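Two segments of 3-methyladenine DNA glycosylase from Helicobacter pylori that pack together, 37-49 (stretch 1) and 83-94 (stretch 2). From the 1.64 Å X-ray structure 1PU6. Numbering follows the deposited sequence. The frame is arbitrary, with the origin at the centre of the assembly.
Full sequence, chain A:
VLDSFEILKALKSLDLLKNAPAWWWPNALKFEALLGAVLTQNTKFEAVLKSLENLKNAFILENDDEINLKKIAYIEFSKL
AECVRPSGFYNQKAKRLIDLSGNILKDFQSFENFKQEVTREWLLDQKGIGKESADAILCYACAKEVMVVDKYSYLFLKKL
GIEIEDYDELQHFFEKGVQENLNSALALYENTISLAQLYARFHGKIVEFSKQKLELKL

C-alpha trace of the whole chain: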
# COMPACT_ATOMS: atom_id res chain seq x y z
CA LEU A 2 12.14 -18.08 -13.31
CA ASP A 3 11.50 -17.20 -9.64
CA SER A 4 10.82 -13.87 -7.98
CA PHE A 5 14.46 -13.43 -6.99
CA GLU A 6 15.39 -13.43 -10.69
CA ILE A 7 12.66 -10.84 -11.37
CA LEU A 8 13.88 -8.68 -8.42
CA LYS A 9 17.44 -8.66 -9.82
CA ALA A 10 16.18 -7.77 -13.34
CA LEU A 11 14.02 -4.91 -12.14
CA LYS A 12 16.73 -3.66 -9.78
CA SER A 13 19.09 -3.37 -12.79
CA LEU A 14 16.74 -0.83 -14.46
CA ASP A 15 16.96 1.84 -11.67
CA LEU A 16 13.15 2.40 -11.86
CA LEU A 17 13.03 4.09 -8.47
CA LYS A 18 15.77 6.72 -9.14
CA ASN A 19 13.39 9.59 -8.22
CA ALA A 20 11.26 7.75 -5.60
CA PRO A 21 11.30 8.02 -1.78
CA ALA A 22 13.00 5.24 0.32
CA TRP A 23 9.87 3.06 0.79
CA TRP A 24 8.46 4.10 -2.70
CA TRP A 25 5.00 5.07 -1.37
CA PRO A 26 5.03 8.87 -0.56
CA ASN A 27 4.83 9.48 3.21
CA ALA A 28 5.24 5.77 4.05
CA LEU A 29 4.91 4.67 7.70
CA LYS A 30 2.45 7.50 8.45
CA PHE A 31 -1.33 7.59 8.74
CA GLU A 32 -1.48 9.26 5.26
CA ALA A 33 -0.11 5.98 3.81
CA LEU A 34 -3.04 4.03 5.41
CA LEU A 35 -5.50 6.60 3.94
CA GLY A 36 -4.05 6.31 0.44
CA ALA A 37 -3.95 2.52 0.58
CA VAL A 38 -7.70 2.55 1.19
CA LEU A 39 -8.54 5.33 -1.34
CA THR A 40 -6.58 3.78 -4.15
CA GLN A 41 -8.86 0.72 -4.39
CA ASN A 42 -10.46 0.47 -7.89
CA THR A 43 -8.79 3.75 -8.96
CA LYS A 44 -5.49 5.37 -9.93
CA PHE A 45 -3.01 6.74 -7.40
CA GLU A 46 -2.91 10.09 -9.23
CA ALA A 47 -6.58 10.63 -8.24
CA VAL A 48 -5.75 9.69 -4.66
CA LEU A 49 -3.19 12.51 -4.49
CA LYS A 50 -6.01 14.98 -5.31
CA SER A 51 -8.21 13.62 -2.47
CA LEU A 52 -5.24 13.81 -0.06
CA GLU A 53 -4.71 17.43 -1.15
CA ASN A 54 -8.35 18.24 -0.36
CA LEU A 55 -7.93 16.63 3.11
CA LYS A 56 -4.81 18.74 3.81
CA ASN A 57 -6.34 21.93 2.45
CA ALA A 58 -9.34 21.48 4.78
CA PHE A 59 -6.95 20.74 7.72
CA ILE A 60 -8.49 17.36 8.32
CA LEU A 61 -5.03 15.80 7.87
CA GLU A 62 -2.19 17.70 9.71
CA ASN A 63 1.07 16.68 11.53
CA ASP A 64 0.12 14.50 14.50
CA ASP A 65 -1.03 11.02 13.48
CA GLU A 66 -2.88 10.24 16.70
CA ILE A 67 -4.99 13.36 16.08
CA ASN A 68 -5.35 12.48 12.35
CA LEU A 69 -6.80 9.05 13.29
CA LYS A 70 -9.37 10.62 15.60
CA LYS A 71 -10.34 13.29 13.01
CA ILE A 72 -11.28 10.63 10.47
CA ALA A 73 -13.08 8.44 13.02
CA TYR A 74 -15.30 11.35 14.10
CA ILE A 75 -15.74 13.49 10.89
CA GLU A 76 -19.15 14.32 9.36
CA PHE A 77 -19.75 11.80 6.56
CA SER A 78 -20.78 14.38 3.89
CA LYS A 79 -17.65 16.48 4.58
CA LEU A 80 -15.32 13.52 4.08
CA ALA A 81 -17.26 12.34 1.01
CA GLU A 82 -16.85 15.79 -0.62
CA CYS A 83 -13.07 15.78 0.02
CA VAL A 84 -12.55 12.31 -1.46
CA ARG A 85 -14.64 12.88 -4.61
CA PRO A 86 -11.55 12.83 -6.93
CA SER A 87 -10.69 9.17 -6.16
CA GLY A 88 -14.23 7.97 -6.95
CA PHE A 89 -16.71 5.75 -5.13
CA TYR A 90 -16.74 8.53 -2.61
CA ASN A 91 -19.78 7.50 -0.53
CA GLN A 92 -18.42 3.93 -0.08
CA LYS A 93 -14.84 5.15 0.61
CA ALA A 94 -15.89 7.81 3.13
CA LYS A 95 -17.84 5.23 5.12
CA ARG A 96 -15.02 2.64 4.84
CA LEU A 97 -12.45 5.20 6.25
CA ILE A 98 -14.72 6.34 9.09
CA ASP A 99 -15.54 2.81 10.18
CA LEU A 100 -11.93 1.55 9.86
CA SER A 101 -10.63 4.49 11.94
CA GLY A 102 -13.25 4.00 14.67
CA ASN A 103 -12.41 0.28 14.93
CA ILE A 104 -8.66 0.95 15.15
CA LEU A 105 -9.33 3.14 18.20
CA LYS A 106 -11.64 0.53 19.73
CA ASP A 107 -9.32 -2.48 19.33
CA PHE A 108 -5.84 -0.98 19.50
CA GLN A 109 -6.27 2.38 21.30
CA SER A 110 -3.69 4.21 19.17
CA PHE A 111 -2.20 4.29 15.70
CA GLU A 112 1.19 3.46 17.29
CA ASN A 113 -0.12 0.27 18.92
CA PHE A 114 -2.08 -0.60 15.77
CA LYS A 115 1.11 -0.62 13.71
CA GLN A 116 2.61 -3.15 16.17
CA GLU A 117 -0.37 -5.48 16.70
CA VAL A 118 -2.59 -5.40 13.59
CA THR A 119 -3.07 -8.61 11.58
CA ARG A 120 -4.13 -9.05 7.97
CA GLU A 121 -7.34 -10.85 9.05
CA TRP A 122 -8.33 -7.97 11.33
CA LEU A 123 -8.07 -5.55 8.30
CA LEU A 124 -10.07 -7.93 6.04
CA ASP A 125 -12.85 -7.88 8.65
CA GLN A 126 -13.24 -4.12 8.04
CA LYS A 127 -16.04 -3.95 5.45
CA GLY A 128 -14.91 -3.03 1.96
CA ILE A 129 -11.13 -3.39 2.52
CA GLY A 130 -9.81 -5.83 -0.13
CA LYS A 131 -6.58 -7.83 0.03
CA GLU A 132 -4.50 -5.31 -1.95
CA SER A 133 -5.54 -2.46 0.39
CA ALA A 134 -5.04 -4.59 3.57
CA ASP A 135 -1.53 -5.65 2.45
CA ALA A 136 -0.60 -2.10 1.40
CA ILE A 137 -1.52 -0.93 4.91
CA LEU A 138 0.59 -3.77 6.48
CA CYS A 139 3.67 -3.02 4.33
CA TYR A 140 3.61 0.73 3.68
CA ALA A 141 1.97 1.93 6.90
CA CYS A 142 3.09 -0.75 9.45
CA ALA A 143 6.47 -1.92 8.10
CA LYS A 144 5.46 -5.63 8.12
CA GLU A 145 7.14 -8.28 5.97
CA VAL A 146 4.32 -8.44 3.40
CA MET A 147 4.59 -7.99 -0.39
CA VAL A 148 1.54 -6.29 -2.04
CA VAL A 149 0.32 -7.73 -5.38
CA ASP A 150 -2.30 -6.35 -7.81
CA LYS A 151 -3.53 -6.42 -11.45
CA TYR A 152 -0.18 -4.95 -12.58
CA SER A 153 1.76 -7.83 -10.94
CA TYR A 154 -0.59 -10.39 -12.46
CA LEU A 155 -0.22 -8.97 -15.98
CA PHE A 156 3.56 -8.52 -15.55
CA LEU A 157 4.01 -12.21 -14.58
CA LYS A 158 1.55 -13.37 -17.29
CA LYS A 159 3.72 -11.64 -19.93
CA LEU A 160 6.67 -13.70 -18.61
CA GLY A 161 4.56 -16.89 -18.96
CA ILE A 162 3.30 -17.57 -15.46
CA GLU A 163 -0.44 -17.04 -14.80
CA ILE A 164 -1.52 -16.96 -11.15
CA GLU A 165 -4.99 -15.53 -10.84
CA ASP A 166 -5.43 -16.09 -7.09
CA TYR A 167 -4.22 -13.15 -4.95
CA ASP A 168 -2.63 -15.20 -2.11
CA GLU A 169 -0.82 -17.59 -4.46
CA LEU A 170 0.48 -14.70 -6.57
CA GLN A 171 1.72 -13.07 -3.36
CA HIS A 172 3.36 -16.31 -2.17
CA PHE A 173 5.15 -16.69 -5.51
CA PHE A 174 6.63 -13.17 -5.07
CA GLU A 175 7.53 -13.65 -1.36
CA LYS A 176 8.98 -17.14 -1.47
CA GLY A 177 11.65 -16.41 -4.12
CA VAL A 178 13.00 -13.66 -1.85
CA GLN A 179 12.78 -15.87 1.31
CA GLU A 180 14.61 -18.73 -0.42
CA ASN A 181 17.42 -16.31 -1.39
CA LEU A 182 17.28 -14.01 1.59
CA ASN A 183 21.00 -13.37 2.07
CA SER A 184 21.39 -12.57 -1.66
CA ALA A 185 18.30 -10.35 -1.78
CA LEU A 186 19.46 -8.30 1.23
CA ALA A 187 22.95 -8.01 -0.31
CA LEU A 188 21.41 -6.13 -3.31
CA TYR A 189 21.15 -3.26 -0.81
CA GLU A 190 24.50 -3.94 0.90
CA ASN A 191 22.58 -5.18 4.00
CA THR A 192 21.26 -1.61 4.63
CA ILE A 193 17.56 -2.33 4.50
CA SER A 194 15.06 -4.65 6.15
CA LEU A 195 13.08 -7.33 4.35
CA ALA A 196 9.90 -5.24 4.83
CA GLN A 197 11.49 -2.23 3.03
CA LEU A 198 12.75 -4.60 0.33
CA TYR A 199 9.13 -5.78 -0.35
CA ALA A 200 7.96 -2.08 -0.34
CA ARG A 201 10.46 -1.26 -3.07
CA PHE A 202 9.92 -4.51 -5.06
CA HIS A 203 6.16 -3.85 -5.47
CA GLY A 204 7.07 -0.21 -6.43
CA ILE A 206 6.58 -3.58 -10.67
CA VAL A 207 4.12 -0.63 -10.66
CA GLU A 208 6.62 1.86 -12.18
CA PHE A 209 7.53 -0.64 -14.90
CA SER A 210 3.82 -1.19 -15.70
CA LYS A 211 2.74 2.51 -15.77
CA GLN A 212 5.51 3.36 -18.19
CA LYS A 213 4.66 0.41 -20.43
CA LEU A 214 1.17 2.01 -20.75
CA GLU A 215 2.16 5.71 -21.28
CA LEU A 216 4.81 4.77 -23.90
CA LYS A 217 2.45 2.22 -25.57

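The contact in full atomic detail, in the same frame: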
# COMPACT_ATOMS: atom_id res chain seq x y z
N ALA A 37 -3.81 3.93 0.90
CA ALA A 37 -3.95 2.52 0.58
C ALA A 37 -5.43 2.17 0.46
O ALA A 37 -5.79 1.33 -0.38
CB ALA A 37 -3.29 1.65 1.68
N VAL A 38 -6.28 2.79 1.29
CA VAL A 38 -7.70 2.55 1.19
C VAL A 38 -8.28 3.24 -0.04
O VAL A 38 -9.06 2.62 -0.79
CB VAL A 38 -8.41 3.04 2.48
CG1 VAL A 38 -9.93 2.96 2.33
CG2 VAL A 38 -7.90 2.17 3.69
N LEU A 39 -7.96 4.54 -0.24
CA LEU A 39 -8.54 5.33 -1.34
C LEU A 39 -8.13 4.91 -2.71
O LEU A 39 -8.87 5.21 -3.69
CB LEU A 39 -8.24 6.81 -1.16
CG LEU A 39 -8.84 7.49 0.07
CD1 LEU A 39 -8.29 8.95 0.13
CD2 LEU A 39 -10.35 7.49 -0.12
N THR A 40 -6.99 4.19 -2.83
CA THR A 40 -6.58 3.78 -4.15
C THR A 40 -7.34 2.57 -4.73
O THR A 40 -7.18 2.23 -5.91
CB THR A 40 -5.03 3.61 -4.17
OG1 THR A 40 -4.57 3.62 -5.54
CG2 THR A 40 -4.62 2.29 -3.59
N GLN A 41 -8.13 1.89 -3.92
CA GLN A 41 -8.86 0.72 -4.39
C GLN A 41 -9.77 1.04 -5.59
O GLN A 41 -10.52 2.01 -5.55
CB GLN A 41 -9.64 0.08 -3.21
CG GLN A 41 -10.36 -1.26 -3.52
CD GLN A 41 -10.93 -1.90 -2.24
OE1 GLN A 41 -10.17 -2.36 -1.35
NE2 GLN A 41 -12.24 -1.93 -2.14
N ASN A 42 -9.65 0.25 -6.68
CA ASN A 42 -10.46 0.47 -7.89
C ASN A 42 -10.24 1.82 -8.57
O ASN A 42 -11.06 2.24 -9.40
CB ASN A 42 -11.95 0.19 -7.61
CG ASN A 42 -12.19 -1.27 -7.34
OD1 ASN A 42 -11.64 -2.14 -8.07
ND2 ASN A 42 -12.97 -1.59 -6.30
N THR A 43 -9.13 2.48 -8.25
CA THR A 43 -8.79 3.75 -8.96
C THR A 43 -7.30 3.93 -9.17
O THR A 43 -6.53 3.00 -8.95
CB THR A 43 -9.45 5.00 -8.28
OG1 THR A 43 -9.29 6.15 -9.14
CG2 THR A 43 -8.70 5.38 -7.03
N LYS A 44 -6.89 5.10 -9.68
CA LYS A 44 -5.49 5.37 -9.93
C LYS A 44 -4.90 6.23 -8.82
O LYS A 44 -5.58 7.11 -8.28
CB LYS A 44 -5.30 6.06 -11.31
CG LYS A 44 -6.10 5.34 -12.44
N PHE A 45 -3.64 5.97 -8.47
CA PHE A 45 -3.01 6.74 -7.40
C PHE A 45 -2.96 8.25 -7.68
O PHE A 45 -3.04 9.04 -6.75
CB PHE A 45 -1.64 6.19 -7.00
CG PHE A 45 -1.21 6.67 -5.62
CD1 PHE A 45 -0.20 7.61 -5.48
CD2 PHE A 45 -1.89 6.24 -4.48
CE1 PHE A 45 0.19 8.07 -4.23
CE2 PHE A 45 -1.52 6.72 -3.23
CZ PHE A 45 -0.47 7.63 -3.10
N GLU A 46 -2.92 8.66 -8.94
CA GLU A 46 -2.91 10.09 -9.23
C GLU A 46 -4.20 10.81 -8.74
O GLU A 46 -4.18 11.99 -8.31
CB GLU A 46 -2.67 10.25 -10.73
CG GLU A 46 -1.36 9.64 -11.25
CD GLU A 46 -1.14 8.16 -10.93
OE1 GLU A 46 -0.17 7.84 -10.19
OE2 GLU A 46 -1.93 7.31 -11.42
N ALA A 47 -5.32 10.08 -8.75
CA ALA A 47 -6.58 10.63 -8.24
C ALA A 47 -6.53 10.70 -6.73
O ALA A 47 -7.11 11.62 -6.10
CB ALA A 47 -7.76 9.79 -8.69
N VAL A 48 -5.88 9.70 -6.12
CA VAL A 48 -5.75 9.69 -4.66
C VAL A 48 -5.00 10.94 -4.19
O VAL A 48 -5.36 11.54 -3.14
CB VAL A 48 -5.05 8.39 -4.19
CG1 VAL A 48 -4.78 8.40 -2.67
CG2 VAL A 48 -5.95 7.20 -4.53
N LEU A 49 -3.93 11.32 -4.91
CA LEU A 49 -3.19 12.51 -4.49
C LEU A 49 -4.06 13.76 -4.42
O LEU A 49 -3.87 14.59 -3.51
CB LEU A 49 -1.93 12.76 -5.34
CG LEU A 49 -0.87 11.66 -5.30
CD1 LEU A 49 0.10 11.90 -6.43
CD2 LEU A 49 -0.12 11.63 -3.95
N CYS A 83 -14.52 15.74 0.19
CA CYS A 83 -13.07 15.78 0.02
C CYS A 83 -12.52 14.65 -0.84
O CYS A 83 -11.56 14.83 -1.58
CB CYS A 83 -12.35 15.71 1.37
SG CYS A 83 -12.44 17.27 2.24
N VAL A 84 -13.11 13.46 -0.74
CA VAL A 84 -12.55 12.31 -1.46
C VAL A 84 -13.20 12.08 -2.85
O VAL A 84 -12.96 11.07 -3.48
CB VAL A 84 -12.45 11.02 -0.55
CG1 VAL A 84 -11.62 11.34 0.76
CG2 VAL A 84 -13.87 10.42 -0.19
N ARG A 85 -14.06 13.00 -3.29
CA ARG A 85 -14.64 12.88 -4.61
C ARG A 85 -13.66 12.51 -5.75
O ARG A 85 -14.02 11.71 -6.63
CB ARG A 85 -15.37 14.21 -4.96
CG ARG A 85 -16.80 14.06 -5.10
CD ARG A 85 -17.49 15.35 -5.63
NE ARG A 85 -18.07 15.26 -6.98
CZ ARG A 85 -18.57 16.35 -7.67
NH1 ARG A 85 -18.53 17.60 -7.16
NH2 ARG A 85 -19.10 16.20 -8.89
N PRO A 86 -12.45 13.11 -5.81
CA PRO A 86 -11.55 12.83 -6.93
C PRO A 86 -11.14 11.36 -7.14
O PRO A 86 -10.95 10.99 -8.31
CB PRO A 86 -10.31 13.68 -6.64
CG PRO A 86 -10.74 14.75 -5.76
CD PRO A 86 -11.91 14.15 -4.92
N SER A 87 -11.09 10.58 -6.08
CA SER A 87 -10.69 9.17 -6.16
C SER A 87 -11.87 8.20 -6.31
O SER A 87 -11.69 6.97 -6.27
CB SER A 87 -9.71 8.74 -5.00
OG SER A 87 -10.17 9.17 -3.73
N GLY A 88 -13.06 8.75 -6.55
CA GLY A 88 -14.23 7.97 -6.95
C GLY A 88 -14.87 7.17 -5.83
O GLY A 88 -14.29 7.01 -4.73
N PHE A 89 -16.05 6.60 -6.11
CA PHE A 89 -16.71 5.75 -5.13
C PHE A 89 -16.71 6.39 -3.77
O PHE A 89 -16.41 5.72 -2.76
CB PHE A 89 -16.05 4.36 -5.07
CG PHE A 89 -15.79 3.80 -6.41
CD1 PHE A 89 -14.48 3.78 -6.95
CD2 PHE A 89 -16.85 3.39 -7.23
CE1 PHE A 89 -14.26 3.31 -8.23
CE2 PHE A 89 -16.62 2.90 -8.51
CZ PHE A 89 -15.33 2.85 -9.02
N TYR A 90 -17.07 7.68 -3.75
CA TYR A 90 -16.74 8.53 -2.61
C TYR A 90 -17.68 8.30 -1.42
O TYR A 90 -17.23 8.43 -0.29
CB TYR A 90 -16.59 10.02 -2.99
CG TYR A 90 -17.81 10.56 -3.72
CD1 TYR A 90 -18.91 11.01 -3.01
CD2 TYR A 90 -17.81 10.63 -5.12
CE1 TYR A 90 -20.03 11.51 -3.65
CE2 TYR A 90 -18.93 11.13 -5.78
CZ TYR A 90 -20.03 11.57 -5.03
OH TYR A 90 -21.18 12.10 -5.67
N ASN A 91 -18.92 7.88 -1.66
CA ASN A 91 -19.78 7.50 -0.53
C ASN A 91 -19.26 6.20 0.13
O ASN A 91 -19.14 6.11 1.39
CB ASN A 91 -21.26 7.36 -0.97
CG ASN A 91 -21.86 8.70 -1.34
OD1 ASN A 91 -22.16 9.52 -0.47
ND2 ASN A 91 -22.05 8.94 -2.66
N GLN A 92 -18.92 5.21 -0.68
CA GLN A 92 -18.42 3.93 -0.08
C GLN A 92 -17.09 4.19 0.65
O GLN A 92 -16.84 3.64 1.75
CB GLN A 92 -18.17 2.89 -1.14
CG GLN A 92 -19.52 2.34 -1.65
CD GLN A 92 -19.32 1.51 -2.90
OE1 GLN A 92 -19.22 0.26 -2.79
NE2 GLN A 92 -19.29 2.17 -4.09
N LYS A 93 -16.19 4.95 0.02
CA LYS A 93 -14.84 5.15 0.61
C LYS A 93 -14.86 6.02 1.87
O LYS A 93 -14.14 5.74 2.81
CB LYS A 93 -13.90 5.71 -0.43
CG LYS A 93 -13.46 4.57 -1.35
CD LYS A 93 -12.61 5.11 -2.47
CE LYS A 93 -12.10 4.00 -3.36
NZ LYS A 93 -11.40 4.57 -4.61
N ALA A 94 -15.73 7.03 1.89
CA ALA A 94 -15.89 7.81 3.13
C ALA A 94 -16.34 6.90 4.27
O ALA A 94 -15.75 6.93 5.36
CB ALA A 94 -16.87 9.01 2.93

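A buried lysine can pin two loops together by serving backbone carbonyls that accept no backbone hydrogen bond within the two stretches, and the contact between residues 37-49 and 83-94 of this glycosylase illustrates the principle. Stretch 1 comes out of a helix, passes through a type II beta turn from Thr-40 to Thr-43, closed by Thr-43 N to Thr-40 O at 3.1 Å, and enters a second helix for which Lys-44 is the N-cap residue. Stretch 2 follows a similar plan. A helix gives way to a 3-10 segment at 85-87, and a new helix starts after Phe-89, its N-cap residue, whose O accepts a hydrogen bond from Lys-93 N at 2.9 Å. The CA atoms of the two stretches come nearest at Ala-47 and Ser-87, 4.8 Å apart, a spacing compatible with their small side chains.

Lys-93 is the centrepiece. From the first helical turn of stretch 2 its CB points toward stretch 1, and the side chain runs out nearly straight, with chi2, chi3 and chi4 all t. This extension carries Lys-93 NZ to three carbonyls: Lys-93 NZ donates to Leu-39 O at 2.8 Å and Gln-41 O at 2.9 Å across the interface, and to Ser-87 O at 2.9 Å within its own stretch. A single ammonium group thus ties the helix end and turn of stretch 1 to the 3-10 segment of stretch 2. Lysine suits the site because its long aliphatic portion can lie in an apolar setting while its tip offers three protons; Leu-39 CD2 lies 4.0 Å from Lys-93 CB.

Leu-39 also reaches Val-84, Leu-39 CD2 to Val-84 CB at 4.1 Å, so its branched end fills space between the helix of stretch 1 and Val-84 of stretch 2. Beside it, Ser-87 is buried and compact. Ser-87 CB packs 4.1 Å from Val-48 CG2, and its OG is hydrogen-bonded just outside the stretches, so the hydroxyl is not left unsatisfied. Ala-47 presents its methyl to the 3-10 segment, Ala-47 CB lying 3.4 Å from Pro-86 O and 3.9 Å from Ser-87 CA.

Toward the more exposed margin, Thr-43 CG2 comes within 3.5 Å of Ser-87 O. Gly-88 follows with a positive phi, a conformation that favours glycine; a CB there would also be crowded by Phe-89 CD1. The Phe-89 ring then meets Asn-42 O at its edge, Phe-89 CE1 to Asn-42 O being 3.6 Å. Altogether the contact buries 461 Å², summed over both sides.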